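Local structure of apoptosis regulator ced-9 (Caenorhabditis elegans, 1OHU) at residues Val17-Phe21 with Val128-Phe132; Gly29-Phe33 with Met118-Val122; Pro44-Met49 with Trp154-Met158; Met52-Glu57 with Ile105-Ser109; Phe67-Leu71 with Val85-Val89. The protein restrains programmed cell death by sequestering the caspase activator CED-4, which it releases when EGL-1 binds to it. The protein carries 3 engineered substitutions. One frame throughout, in Å; residues are numbered along the deposited sequence.

Contact 1: residues Val17-Phe21 with Val128-Phe132; sequences VVDYF and VRNLF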
# COMPACT_ATOMS: atom_id res chain seq x y z
N VAL A 17 -2.72 5.14 -1.75
CA VAL A 17 -3.40 3.86 -1.90
C VAL A 17 -3.97 3.71 -3.30
O VAL A 17 -3.78 2.68 -3.94
CB VAL A 17 -4.53 3.71 -0.86
CG1 VAL A 17 -5.10 2.30 -0.94
CG2 VAL A 17 -4.00 3.99 0.54
N VAL A 18 -4.67 4.73 -3.79
CA VAL A 18 -5.24 4.69 -5.13
C VAL A 18 -4.18 4.57 -6.20
O VAL A 18 -4.28 3.73 -7.10
CB VAL A 18 -6.06 5.95 -5.44
CG1 VAL A 18 -6.44 5.97 -6.92
CG2 VAL A 18 -7.30 5.98 -4.58
N ASP A 19 -3.15 5.42 -6.12
CA ASP A 19 -2.09 5.39 -7.12
C ASP A 19 -1.34 4.07 -7.11
O ASP A 19 -0.92 3.59 -8.16
CB ASP A 19 -1.11 6.53 -6.90
CG ASP A 19 -0.02 6.56 -7.95
OD1 ASP A 19 1.05 5.95 -7.74
OD2 ASP A 19 -0.25 7.17 -9.02
N TYR A 20 -1.15 3.50 -5.93
CA TYR A 20 -0.42 2.24 -5.87
C TYR A 20 -1.28 1.08 -6.37
O TYR A 20 -0.81 0.23 -7.12
CB TYR A 20 0.08 1.95 -4.45
CG TYR A 20 1.02 0.76 -4.45
CD1 TYR A 20 2.32 0.88 -4.93
CD2 TYR A 20 0.57 -0.51 -4.07
CE1 TYR A 20 3.16 -0.23 -5.04
CE2 TYR A 20 1.40 -1.62 -4.18
CZ TYR A 20 2.69 -1.48 -4.67
OH TYR A 20 3.49 -2.57 -4.83
N PHE A 21 -2.55 1.06 -5.96
CA PHE A 21 -3.47 0.02 -6.39
C PHE A 21 -3.53 0.04 -7.92
O PHE A 21 -3.36 -0.98 -8.58
CB PHE A 21 -4.86 0.26 -5.80
CG PHE A 21 -5.07 -0.34 -4.41
CD1 PHE A 21 -4.06 -0.29 -3.45
CD2 PHE A 21 -6.30 -0.90 -4.06
CE1 PHE A 21 -4.27 -0.79 -2.16
CE2 PHE A 21 -6.52 -1.40 -2.77
CZ PHE A 21 -5.50 -1.35 -1.82
N VAL A 128 -12.47 -4.65 -4.28
CA VAL A 128 -11.22 -3.92 -4.38
C VAL A 128 -11.42 -2.55 -3.75
O VAL A 128 -10.50 -2.03 -3.10
CB VAL A 128 -10.78 -3.74 -5.84
CG1 VAL A 128 -9.59 -2.79 -5.91
CG2 VAL A 128 -10.42 -5.09 -6.45
N ARG A 129 -12.60 -1.96 -3.92
CA ARG A 129 -12.86 -0.63 -3.34
C ARG A 129 -12.79 -0.69 -1.83
O ARG A 129 -12.14 0.14 -1.20
CB ARG A 129 -14.22 -0.07 -3.76
CG ARG A 129 -14.40 1.41 -3.32
CD ARG A 129 -15.83 1.92 -3.44
NE ARG A 129 -16.02 3.21 -2.77
CZ ARG A 129 -15.47 4.36 -3.17
NH1 ARG A 129 -14.71 4.38 -4.25
NH2 ARG A 129 -15.67 5.48 -2.48
N ASN A 130 -13.45 -1.67 -1.23
CA ASN A 130 -13.42 -1.83 0.21
C ASN A 130 -11.98 -2.03 0.70
O ASN A 130 -11.62 -1.49 1.74
CB ASN A 130 -14.30 -3.02 0.64
CG ASN A 130 -15.78 -2.68 0.63
OD1 ASN A 130 -16.63 -3.57 0.61
ND2 ASN A 130 -16.09 -1.39 0.67
N LEU A 131 -11.18 -2.78 -0.06
CA LEU A 131 -9.78 -3.03 0.32
C LEU A 131 -9.07 -1.68 0.36
O LEU A 131 -8.29 -1.41 1.26
CB LEU A 131 -9.07 -3.92 -0.72
CG LEU A 131 -7.97 -4.91 -0.28
CD1 LEU A 131 -7.00 -5.10 -1.46
CD2 LEU A 131 -7.21 -4.44 0.95
N PHE A 132 -9.35 -0.85 -0.64
CA PHE A 132 -8.75 0.48 -0.73
C PHE A 132 -9.09 1.30 0.52
O PHE A 132 -8.21 1.89 1.15
CB PHE A 132 -9.23 1.17 -2.03
CG PHE A 132 -9.45 2.65 -1.91
CD1 PHE A 132 -10.73 3.18 -1.99
CD2 PHE A 132 -8.38 3.52 -1.68
CE1 PHE A 132 -10.96 4.55 -1.83
CE2 PHE A 132 -8.59 4.88 -1.51
CZ PHE A 132 -9.89 5.40 -1.58

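Contact 2: residues Gly29-Phe33 with Met118-Val122; sequences GMEWF and MMESV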
# COMPACT_ATOMS: atom_id res chain seq x y z
N GLY A 29 -1.21 -6.34 -15.91
CA GLY A 29 -1.90 -6.24 -17.18
C GLY A 29 -3.38 -5.89 -17.12
O GLY A 29 -4.07 -5.95 -18.13
N MSE A 30 -3.87 -5.53 -15.94
CA MSE A 30 -5.29 -5.19 -15.80
C MSE A 30 -5.53 -3.70 -15.55
O MSE A 30 -4.59 -2.93 -15.36
CB MSE A 30 -5.92 -6.06 -14.71
CG MSE A 30 -5.95 -7.55 -15.11
SE MSE A 30 -6.34 -8.72 -13.61
CE MSE A 30 -6.03 -10.43 -14.43
N GLU A 31 -6.80 -3.30 -15.53
CA GLU A 31 -7.14 -1.89 -15.36
C GLU A 31 -8.28 -1.72 -14.36
O GLU A 31 -9.37 -2.25 -14.56
CB GLU A 31 -7.54 -1.32 -16.73
CG GLU A 31 -7.87 0.17 -16.79
CD GLU A 31 -6.68 1.08 -16.44
OE1 GLU A 31 -5.54 0.78 -16.85
OE2 GLU A 31 -6.89 2.10 -15.76
N TRP A 32 -8.00 -0.99 -13.29
CA TRP A 32 -9.00 -0.75 -12.24
C TRP A 32 -9.96 0.33 -12.68
O TRP A 32 -9.71 1.52 -12.46
CB TRP A 32 -8.30 -0.34 -10.93
CG TRP A 32 -9.25 -0.13 -9.77
CD1 TRP A 32 -10.55 -0.56 -9.67
CD2 TRP A 32 -8.96 0.54 -8.53
NE1 TRP A 32 -11.08 -0.20 -8.46
CE2 TRP A 32 -10.13 0.48 -7.74
CE3 TRP A 32 -7.83 1.19 -8.02
CZ2 TRP A 32 -10.20 1.04 -6.46
CZ3 TRP A 32 -7.90 1.75 -6.74
CH2 TRP A 32 -9.08 1.67 -5.98
N PHE A 33 -11.07 -0.08 -13.30
CA PHE A 33 -12.06 0.86 -13.80
C PHE A 33 -12.72 1.70 -12.71
O PHE A 33 -13.12 2.84 -12.96
CB PHE A 33 -13.15 0.11 -14.59
CG PHE A 33 -12.88 0.01 -16.08
CD1 PHE A 33 -11.62 -0.32 -16.56
CD2 PHE A 33 -13.91 0.23 -16.99
CE1 PHE A 33 -11.40 -0.44 -17.94
CE2 PHE A 33 -13.69 0.12 -18.36
CZ PHE A 33 -12.43 -0.22 -18.84
N MSE A 118 -7.63 -9.89 -6.98
CA MSE A 118 -9.09 -9.76 -6.99
C MSE A 118 -9.64 -9.25 -8.31
O MSE A 118 -10.79 -9.51 -8.67
CB MSE A 118 -9.53 -8.82 -5.87
CG MSE A 118 -9.11 -9.28 -4.47
SE MSE A 118 -9.45 -7.91 -3.16
CE MSE A 118 -11.23 -8.44 -2.66
N MSE A 119 -8.82 -8.49 -9.03
CA MSE A 119 -9.24 -7.95 -10.31
C MSE A 119 -9.61 -9.06 -11.31
O MSE A 119 -8.94 -10.10 -11.39
CB MSE A 119 -8.15 -7.06 -10.91
CG MSE A 119 -8.02 -5.71 -10.25
SE MSE A 119 -9.48 -4.54 -10.69
CE MSE A 119 -9.46 -3.41 -9.19
N GLU A 120 -10.68 -8.81 -12.04
CA GLU A 120 -11.19 -9.71 -13.06
C GLU A 120 -11.74 -11.02 -12.52
O GLU A 120 -11.84 -12.01 -13.25
CB GLU A 120 -10.14 -9.92 -14.15
CG GLU A 120 -9.77 -8.59 -14.83
CD GLU A 120 -9.25 -8.76 -16.25
OE1 GLU A 120 -8.77 -7.75 -16.81
OE2 GLU A 120 -9.32 -9.88 -16.79
N SER A 121 -12.09 -11.00 -11.24
CA SER A 121 -12.69 -12.14 -10.57
C SER A 121 -14.14 -11.73 -10.35
O SER A 121 -14.41 -10.79 -9.60
CB SER A 121 -12.04 -12.40 -9.22
OG SER A 121 -12.80 -13.34 -8.48
N VAL A 122 -15.05 -12.42 -11.01
CA VAL A 122 -16.48 -12.13 -10.89
C VAL A 122 -16.92 -11.91 -9.45
O VAL A 122 -17.61 -10.95 -9.14
CB VAL A 122 -17.33 -13.27 -11.50
CG1 VAL A 122 -18.80 -13.06 -11.19
CG2 VAL A 122 -17.12 -13.33 -13.00
O HOH W 1 -8.73 -5.21 -16.11

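Contact 3: residues Pro44-Met49 with Trp154-Met158; sequences PEHEMM and WDDFM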
# COMPACT_ATOMS: atom_id res chain seq x y z
N PRO A 44 5.18 13.05 -6.60
CA PRO A 44 6.47 12.35 -6.59
C PRO A 44 6.56 11.34 -5.44
O PRO A 44 7.25 10.33 -5.55
CB PRO A 44 7.49 13.50 -6.47
CG PRO A 44 6.70 14.62 -5.84
CD PRO A 44 5.37 14.51 -6.53
N GLU A 45 5.84 11.62 -4.35
CA GLU A 45 5.84 10.70 -3.22
C GLU A 45 5.10 9.42 -3.59
O GLU A 45 5.32 8.37 -2.98
CB GLU A 45 5.16 11.34 -2.00
CG GLU A 45 5.95 12.46 -1.33
CD GLU A 45 5.82 13.79 -2.07
OE1 GLU A 45 6.41 14.78 -1.59
OE2 GLU A 45 5.14 13.84 -3.11
N HIS A 46 4.21 9.51 -4.58
CA HIS A 46 3.46 8.35 -5.06
C HIS A 46 4.44 7.47 -5.83
O HIS A 46 4.50 6.26 -5.64
CB HIS A 46 2.33 8.75 -6.02
CG HIS A 46 1.23 9.55 -5.39
ND1 HIS A 46 0.96 9.51 -4.04
CD2 HIS A 46 0.29 10.35 -5.94
CE1 HIS A 46 -0.11 10.25 -3.79
NE2 HIS A 46 -0.53 10.77 -4.93
N GLU A 47 5.19 8.12 -6.73
CA GLU A 47 6.16 7.43 -7.56
C GLU A 47 7.25 6.76 -6.73
O GLU A 47 7.87 5.80 -7.18
CB GLU A 47 6.75 8.41 -8.58
CG GLU A 47 5.88 8.54 -9.82
CD GLU A 47 6.12 9.82 -10.60
OE1 GLU A 47 7.30 10.17 -10.85
OE2 GLU A 47 5.13 10.48 -10.97
N MSE A 48 7.47 7.27 -5.53
CA MSE A 48 8.47 6.69 -4.64
C MSE A 48 7.82 5.53 -3.91
O MSE A 48 8.51 4.60 -3.48
CB MSE A 48 8.98 7.72 -3.63
CG MSE A 48 9.98 7.19 -2.60
SE MSE A 48 11.62 6.42 -3.34
CE MSE A 48 11.59 7.16 -5.13
N MSE A 49 6.50 5.58 -3.77
CA MSE A 49 5.76 4.52 -3.10
C MSE A 49 5.61 3.32 -4.03
O MSE A 49 5.46 2.19 -3.57
CB MSE A 49 4.38 5.01 -2.65
CG MSE A 49 3.54 3.96 -1.93
SE MSE A 49 4.35 3.25 -0.33
CE MSE A 49 4.00 4.72 0.88
N TRP A 154 6.72 12.52 5.86
CA TRP A 154 6.87 12.17 4.45
C TRP A 154 8.22 12.62 3.90
O TRP A 154 8.75 12.01 2.97
CB TRP A 154 5.74 12.78 3.62
CG TRP A 154 4.44 12.04 3.78
CD1 TRP A 154 3.29 12.51 4.34
CD2 TRP A 154 4.17 10.69 3.38
NE1 TRP A 154 2.32 11.53 4.32
CE2 TRP A 154 2.83 10.41 3.74
CE3 TRP A 154 4.93 9.69 2.75
CZ2 TRP A 154 2.23 9.16 3.49
CZ3 TRP A 154 4.33 8.45 2.51
CH2 TRP A 154 3.00 8.20 2.88
N ASP A 155 8.76 13.70 4.45
CA ASP A 155 10.05 14.22 4.01
C ASP A 155 11.11 13.23 4.43
O ASP A 155 11.96 12.82 3.64
CB ASP A 155 10.31 15.58 4.67
CG ASP A 155 9.20 16.57 4.40
OD1 ASP A 155 9.05 17.00 3.23
OD2 ASP A 155 8.46 16.91 5.35
N ASP A 156 11.04 12.83 5.70
CA ASP A 156 11.97 11.86 6.25
C ASP A 156 11.82 10.57 5.43
O ASP A 156 12.77 9.81 5.24
CB ASP A 156 11.63 11.60 7.72
CG ASP A 156 12.77 10.97 8.48
OD1 ASP A 156 13.16 9.84 8.14
OD2 ASP A 156 13.27 11.61 9.43
N PHE A 157 10.60 10.35 4.94
CA PHE A 157 10.27 9.18 4.13
C PHE A 157 11.06 9.17 2.83
O PHE A 157 11.70 8.17 2.49
CB PHE A 157 8.77 9.17 3.82
CG PHE A 157 8.36 8.15 2.78
CD1 PHE A 157 8.29 6.80 3.09
CD2 PHE A 157 8.04 8.56 1.49
CE1 PHE A 157 7.90 5.87 2.13
CE2 PHE A 157 7.65 7.63 0.52
CZ PHE A 157 7.58 6.28 0.84
N MSE A 158 11.02 10.28 2.11
CA MSE A 158 11.72 10.40 0.84
C MSE A 158 13.22 10.19 0.98
O MSE A 158 13.85 9.56 0.12
CB MSE A 158 11.44 11.77 0.21
CG MSE A 158 9.99 11.96 -0.22
SE MSE A 158 9.42 10.63 -1.51
CE MSE A 158 9.77 11.58 -3.16

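Contact 4: residues Met52-Glu57 with Ile105-Ser109; sequences MGTIFE and IGLIS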
# COMPACT_ATOMS: atom_id res chain seq x y z
N MSE A 52 9.00 1.45 -3.67
CA MSE A 52 9.05 0.85 -2.35
C MSE A 52 8.12 -0.36 -2.23
O MSE A 52 8.47 -1.35 -1.58
CB MSE A 52 8.69 1.90 -1.30
CG MSE A 52 9.70 3.05 -1.23
SE MSE A 52 11.44 2.49 -0.58
CE MSE A 52 11.37 3.34 1.14
N GLY A 53 6.95 -0.28 -2.86
CA GLY A 53 6.00 -1.38 -2.82
C GLY A 53 6.49 -2.55 -3.64
O GLY A 53 6.35 -3.71 -3.24
N THR A 54 7.07 -2.26 -4.80
CA THR A 54 7.60 -3.30 -5.67
C THR A 54 8.74 -4.02 -4.96
O THR A 54 8.82 -5.24 -4.97
CB THR A 54 8.13 -2.71 -6.98
OG1 THR A 54 7.10 -1.95 -7.61
CG2 THR A 54 8.57 -3.81 -7.93
N ILE A 55 9.62 -3.24 -4.34
CA ILE A 55 10.74 -3.80 -3.61
C ILE A 55 10.24 -4.64 -2.43
O ILE A 55 10.70 -5.76 -2.21
CB ILE A 55 11.67 -2.70 -3.05
CG1 ILE A 55 12.32 -1.94 -4.21
CG2 ILE A 55 12.73 -3.31 -2.15
CD1 ILE A 55 13.26 -0.86 -3.74
N PHE A 56 9.29 -4.09 -1.68
CA PHE A 56 8.75 -4.79 -0.52
C PHE A 56 8.09 -6.11 -0.92
O PHE A 56 8.28 -7.12 -0.25
CB PHE A 56 7.73 -3.92 0.21
CG PHE A 56 7.34 -4.45 1.56
CD1 PHE A 56 7.77 -3.83 2.71
CD2 PHE A 56 6.53 -5.58 1.67
CE1 PHE A 56 7.42 -4.33 3.97
CE2 PHE A 56 6.17 -6.08 2.91
CZ PHE A 56 6.61 -5.46 4.06
N GLU A 57 7.30 -6.08 -1.99
CA GLU A 57 6.62 -7.28 -2.43
C GLU A 57 7.62 -8.37 -2.78
O GLU A 57 7.44 -9.52 -2.38
CB GLU A 57 5.75 -7.02 -3.67
CG GLU A 57 4.95 -8.25 -4.09
CD GLU A 57 4.10 -8.02 -5.34
OE1 GLU A 57 3.52 -6.92 -5.49
OE2 GLU A 57 4.01 -8.96 -6.15
N ILE A 105 4.67 0.93 4.06
CA ILE A 105 4.98 0.38 2.75
C ILE A 105 4.40 -1.01 2.57
O ILE A 105 3.86 -1.35 1.52
CB ILE A 105 6.51 0.33 2.55
CG1 ILE A 105 7.08 1.74 2.59
CG2 ILE A 105 6.86 -0.38 1.25
CD1 ILE A 105 8.59 1.79 2.60
N GLY A 106 4.52 -1.83 3.61
CA GLY A 106 4.02 -3.19 3.56
C GLY A 106 2.52 -3.24 3.41
O GLY A 106 1.99 -4.07 2.67
N LEU A 107 1.81 -2.37 4.12
CA LEU A 107 0.35 -2.33 4.05
C LEU A 107 -0.14 -1.94 2.66
O LEU A 107 -1.07 -2.55 2.13
CB LEU A 107 -0.21 -1.36 5.10
CG LEU A 107 -0.01 -1.77 6.56
CD1 LEU A 107 -0.53 -0.67 7.47
CD2 LEU A 107 -0.73 -3.07 6.83
N ILE A 108 0.47 -0.92 2.08
CA ILE A 108 0.09 -0.47 0.74
C ILE A 108 0.49 -1.53 -0.28
O ILE A 108 -0.30 -1.88 -1.16
CB ILE A 108 0.77 0.88 0.39
CG1 ILE A 108 0.23 1.99 1.30
CG2 ILE A 108 0.50 1.23 -1.06
CD1 ILE A 108 0.76 3.37 0.98
N SER A 109 1.71 -2.04 -0.15
CA SER A 109 2.22 -3.07 -1.05
C SER A 109 1.29 -4.29 -1.03
O SER A 109 0.91 -4.81 -2.09
CB SER A 109 3.63 -3.50 -0.63
OG SER A 109 4.18 -4.39 -1.59
O HOH W 2 2.42 -4.78 -4.24

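Contact 5: residues Phe67-Leu71 with Val85-Val89; sequences FSEQL and VVRTV. Engineered in segment 67-71: Ser68 (natural residue Cys).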
# COMPACT_ATOMS: atom_id res chain seq x y z
N PHE A 67 -0.88 -14.39 3.39
CA PHE A 67 -1.81 -13.40 3.91
C PHE A 67 -3.00 -13.13 2.98
O PHE A 67 -4.12 -12.93 3.44
CB PHE A 67 -1.07 -12.09 4.20
CG PHE A 67 -0.01 -12.20 5.27
CD1 PHE A 67 -0.15 -13.09 6.33
CD2 PHE A 67 1.12 -11.39 5.23
CE1 PHE A 67 0.81 -13.17 7.34
CE2 PHE A 67 2.09 -11.46 6.23
CZ PHE A 67 1.93 -12.36 7.29
N SER A 68 -2.76 -13.12 1.68
CA SER A 68 -3.86 -12.86 0.76
C SER A 68 -4.79 -14.07 0.72
O SER A 68 -6.00 -13.92 0.54
CB SER A 68 -3.33 -12.51 -0.64
OG SER A 68 -2.63 -13.59 -1.21
N GLU A 69 -4.24 -15.27 0.90
CA GLU A 69 -5.10 -16.44 0.91
C GLU A 69 -5.92 -16.42 2.20
O GLU A 69 -7.02 -16.96 2.24
CB GLU A 69 -4.28 -17.73 0.80
CG GLU A 69 -3.80 -18.01 -0.62
CD GLU A 69 -3.06 -19.33 -0.76
OE1 GLU A 69 -2.03 -19.33 -1.45
OE2 GLU A 69 -3.50 -20.36 -0.21
N GLN A 70 -5.39 -15.78 3.24
CA GLN A 70 -6.11 -15.67 4.51
C GLN A 70 -7.22 -14.63 4.34
O GLN A 70 -8.37 -14.85 4.74
CB GLN A 70 -5.18 -15.21 5.63
CG GLN A 70 -4.07 -16.20 6.00
CD GLN A 70 -3.28 -15.75 7.21
OE1 GLN A 70 -3.08 -14.56 7.43
NE2 GLN A 70 -2.81 -16.71 8.00
N LEU A 71 -6.85 -13.50 3.77
CA LEU A 71 -7.79 -12.41 3.54
C LEU A 71 -8.93 -12.82 2.62
O LEU A 71 -10.06 -12.37 2.78
CB LEU A 71 -7.06 -11.21 2.93
CG LEU A 71 -7.81 -9.89 3.03
CD1 LEU A 71 -7.96 -9.52 4.50
CD2 LEU A 71 -7.05 -8.79 2.28
N VAL A 85 -5.68 -10.16 9.51
CA VAL A 85 -4.72 -10.62 8.50
C VAL A 85 -3.50 -9.74 8.34
O VAL A 85 -2.40 -10.22 8.11
CB VAL A 85 -5.41 -10.77 7.12
CG1 VAL A 85 -4.37 -10.96 6.01
CG2 VAL A 85 -6.36 -11.95 7.14
N VAL A 86 -3.72 -8.44 8.47
CA VAL A 86 -2.70 -7.41 8.29
C VAL A 86 -1.92 -7.02 9.55
O VAL A 86 -0.94 -6.28 9.49
CB VAL A 86 -3.39 -6.17 7.67
CG1 VAL A 86 -2.79 -4.89 8.21
CG2 VAL A 86 -3.29 -6.24 6.15
N ARG A 87 -2.37 -7.53 10.69
CA ARG A 87 -1.74 -7.24 11.98
C ARG A 87 -0.20 -7.25 11.98
O ARG A 87 0.42 -6.33 12.51
CB ARG A 87 -2.26 -8.21 13.04
CG ARG A 87 -1.78 -7.93 14.46
CD ARG A 87 -2.20 -9.05 15.41
NE ARG A 87 -1.70 -8.85 16.77
CZ ARG A 87 -1.84 -9.73 17.76
NH1 ARG A 87 -2.46 -10.89 17.54
NH2 ARG A 87 -1.36 -9.47 18.97
N THR A 88 0.40 -8.27 11.37
CA THR A 88 1.86 -8.38 11.37
C THR A 88 2.59 -7.96 10.10
O THR A 88 3.80 -8.11 10.00
CB THR A 88 2.30 -9.82 11.73
OG1 THR A 88 2.01 -10.71 10.65
CG2 THR A 88 1.57 -10.30 12.98
N VAL A 89 1.86 -7.42 9.12
CA VAL A 89 2.49 -6.97 7.88
C VAL A 89 3.53 -5.90 8.22
O VAL A 89 3.25 -4.95 8.95
CB VAL A 89 1.45 -6.39 6.90
CG1 VAL A 89 2.14 -5.77 5.70
CG2 VAL A 89 0.50 -7.49 6.45

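Contact 1: residues Val17-Phe21 with Val128-Phe132
Val17 and Phe132 bring two helix segments to 6.4 Å between their CA atoms, and the segment axes stay 11.0 Å apart with their directions at 135°. The two helix segments run roughly antiparallel, with side chains filling the gap. Phe21 reaches across to the other helix. Its CE2 lies 3.6 Å from Phe132 CA and also meets Phe132 CB. The carbonyl of Val128 comes up to the edge of the Phe21 ring, with Val128 O 4.0 Å from Phe21 CE2. Leu131 adds its CD1 branch, 4.0 Å from Phe21 CE2. Within its own helix, Phe21 carries the CG1 methyl of Val17 over one face. The Phe132 side chain runs at about a right angle to that of Phe21 and points its ring at the two valines. CG1 of Val17 sits anti to the backbone N (chi1 -173°), and this sends it to the edge of the Phe132 ring, 3.6 Å from Phe132 CD2. Val18 uses its other branch: CG2 is 3.5 Å from Phe132 CE2. No hydrogen bond spans the two segments; the contact is buried and its side chains are apolar. Outside it, Trp32 and Met119 cover Val128, and Ala115 of helix 101-118 touches Phe21. The five residues Val17 to Phe21 belong to the predicted BH4 motif. A BH4 helix held by hydrophobic side chains against the helical core is characteristic of the Bcl-2 fold.

Contact 2: residues Gly29-Phe33 with Met118-Val122
Met30 touches both Met119 and Glu120 just after helix 13-27 ends. Gly29, with positive phi, is the C-prime residue of the Schellman motif there, and Met30 N closes it on Ile25 O. From Met30 an extended side chain runs out over the turn at 118-121. Its selenium (the residue is modelled as selenomethionine), SE, lies 3.6 Å from Met119 CB, the two side chains sliding past each other in opposite directions. Its CG comes 3.3 Å from Glu120 OE1, where the two side chains cross at a slant. Glu31 turns its own side chain away, to a salt bridge with Arg26. Its backbone still takes part through a water. The water accepts from Glu31 N at 2.8 Å and donates to Glu120 OE1 at 2.6 Å. Trp32 meets the end of Met119 in a Met-aromatic contact. SE of Met119 stands 5.0 Å from the centroid of the Trp32 five-membered ring, in an oblique position. The Met119 methyl is modelled over the ring face but too close, so its exact place is doubtful. In the second segment a type II beta turn runs from Met118 to Ser121, closed by Ser121 N on Met118 O at 3.2 Å. Glu120 takes the positive phi of that turn. The two loops sit at the ends of helices 13-27 and 101-118. Ile25 packs on Met30, Trp32 and Met119, while Val128 and Phe132 of helix 128-144 cover Trp32.

Contact 3: residues Pro44-Met49 with Trp154-Met158
Met48 and Met49 of helix 44-71 meet Phe157, each with its chain bent beyond CG. In Met49, CG is anti to the backbone N (chi1 -180°), and the bends at chi2 and chi3 bring the methyl back toward the other helix. There CE reaches 3.9 Å from Phe157 CZ and 4.1 Å from Trp154 CZ3, at the edge of the indole. Within their own helix, Trp154 CZ3 stands over the centre of one Phe157 face. Met48 works with its root instead. Its CB is 3.6 Å from Met158 SE and its CG 3.9 Å from Phe157 CE2, while its far end turns away. Met158 is folded too, bent at chi2 (-59°) and chi3. This lays SE against Met48 and Glu45, with Glu45 CG at 3.9 Å from Met158 SE. The Met158 methyl ends 3.7 Å from Pro44 O. The carboxylate of Glu45 serves another partner, a salt bridge to Arg10. The segments, parts of helices 44-71 and 154-172, are inclined at 50°. Leu104 of helix 101-118 touches both Met49 and Trp154, and Phe16 of helix 13-27 stacks on Trp154, so segment 154-158, assigned by inference to the BH2 motif, meets three helices.

Contact 4: residues Met52-Glu57 with Ile105-Ser109
Chi1 of -174° in Ser109 swings OG across to Gly53 O, and chi1 of -169° in Phe56 lays the ring against Gly106. The serine bond is 2.8 Å long, from Ser109 OG to Gly53 O. Gly53 O also accepts the helical bond of Glu57 N, and the two donors arrive from opposite faces of its plane. Gly106 has no side chain, and its CA sits over the centre of the Phe56 ring in a CH-pi contact, 3.5 Å from the centroid. Ile105 packs against Met52. Its CG2 branch lies 3.4 Å from Met52 O, and its CD1 end meets Met52 CE at 3.5 Å. A water ties the helices once more, giving its protons to Glu57 OE1 at 2.7 Å and Ser109 O at 2.6 Å. Glu57 OE1 also has a salt bridge to Arg24. The backbones close to 4.5 Å between Gly53 CA and Ser109 CA, where the segments cross nearly perpendicular (87°). Tyr20 and Phe64 also touch Ser109. Residues 105-109 lie in the predicted BH1 motif, on the buried central helix 101-118 that is a hallmark of the Bcl-2 fold.

Contact 5: residues Phe67-Leu71 with Val85-Val89
Val85 is the main bump of this contact, and it fits into a hollow formed by Phe67, Gln70 and Leu71 on one helix. Its CG1 branch drops onto the helix backbone, 3.2 Å from Phe67 O, and also touches Phe67 CB. The other methyl, CG2, stands anti to the carbonyl carbon, which directs it to Gln70 and Leu71. There Val85 CG2 lies 3.8 Å from Gln70 CB and 3.7 Å from Leu71 N. Leu71 closes the hollow at its far end, its CD1 3.9 Å from Val85 CB, the two side chains at about a right angle. The second bump is the Phe67 ring, which enters the bend formed by the end of helix 79-86. Val85 O lies over one ring face, offset toward the rim. Thr88 comes to the ring obliquely, with Thr88 OG1 3.7 Å from Phe67 CZ. Val89 flanks it, its CG2 4.1 Å from Phe67 CD2. A type I beta turn from Val86 to Val89 brings these last two residues round, closed by Val89 N on Val86 O. No hydrogen bond joins the two segments. Ser68, an engineered residue, points away and bonds to Phe64 O and Glu65 O. The contact joins the end of helix 44-71 to helix 79-86 and the turn after it. Helix 101-118 touches both parts, with Phe110 on Phe67, Phe113 on Ser68 and Leu107 on Val86.

From the N terminus, helix 13-27 comes first, and contact 1 closes the longest loop here, back to it from helix 128-144. Contact 2 lies within that loop and joins the ends of helices 13-27 and 101-118; it touches contact 1. Contact 3 starts on helix 44-71 and closes on helix 154-172, so it crosses both contacts 1 and 2. Contact 4 lies within all three loops, tying helix 44-71 to helix 101-118. Contact 5 is the innermost, between the end of helix 44-71 and helix 79-86. Contacts 3, 4 and 5 share helix 44-71. Contact 4, nearest the chain centre, touches contacts 1, 3 and 5.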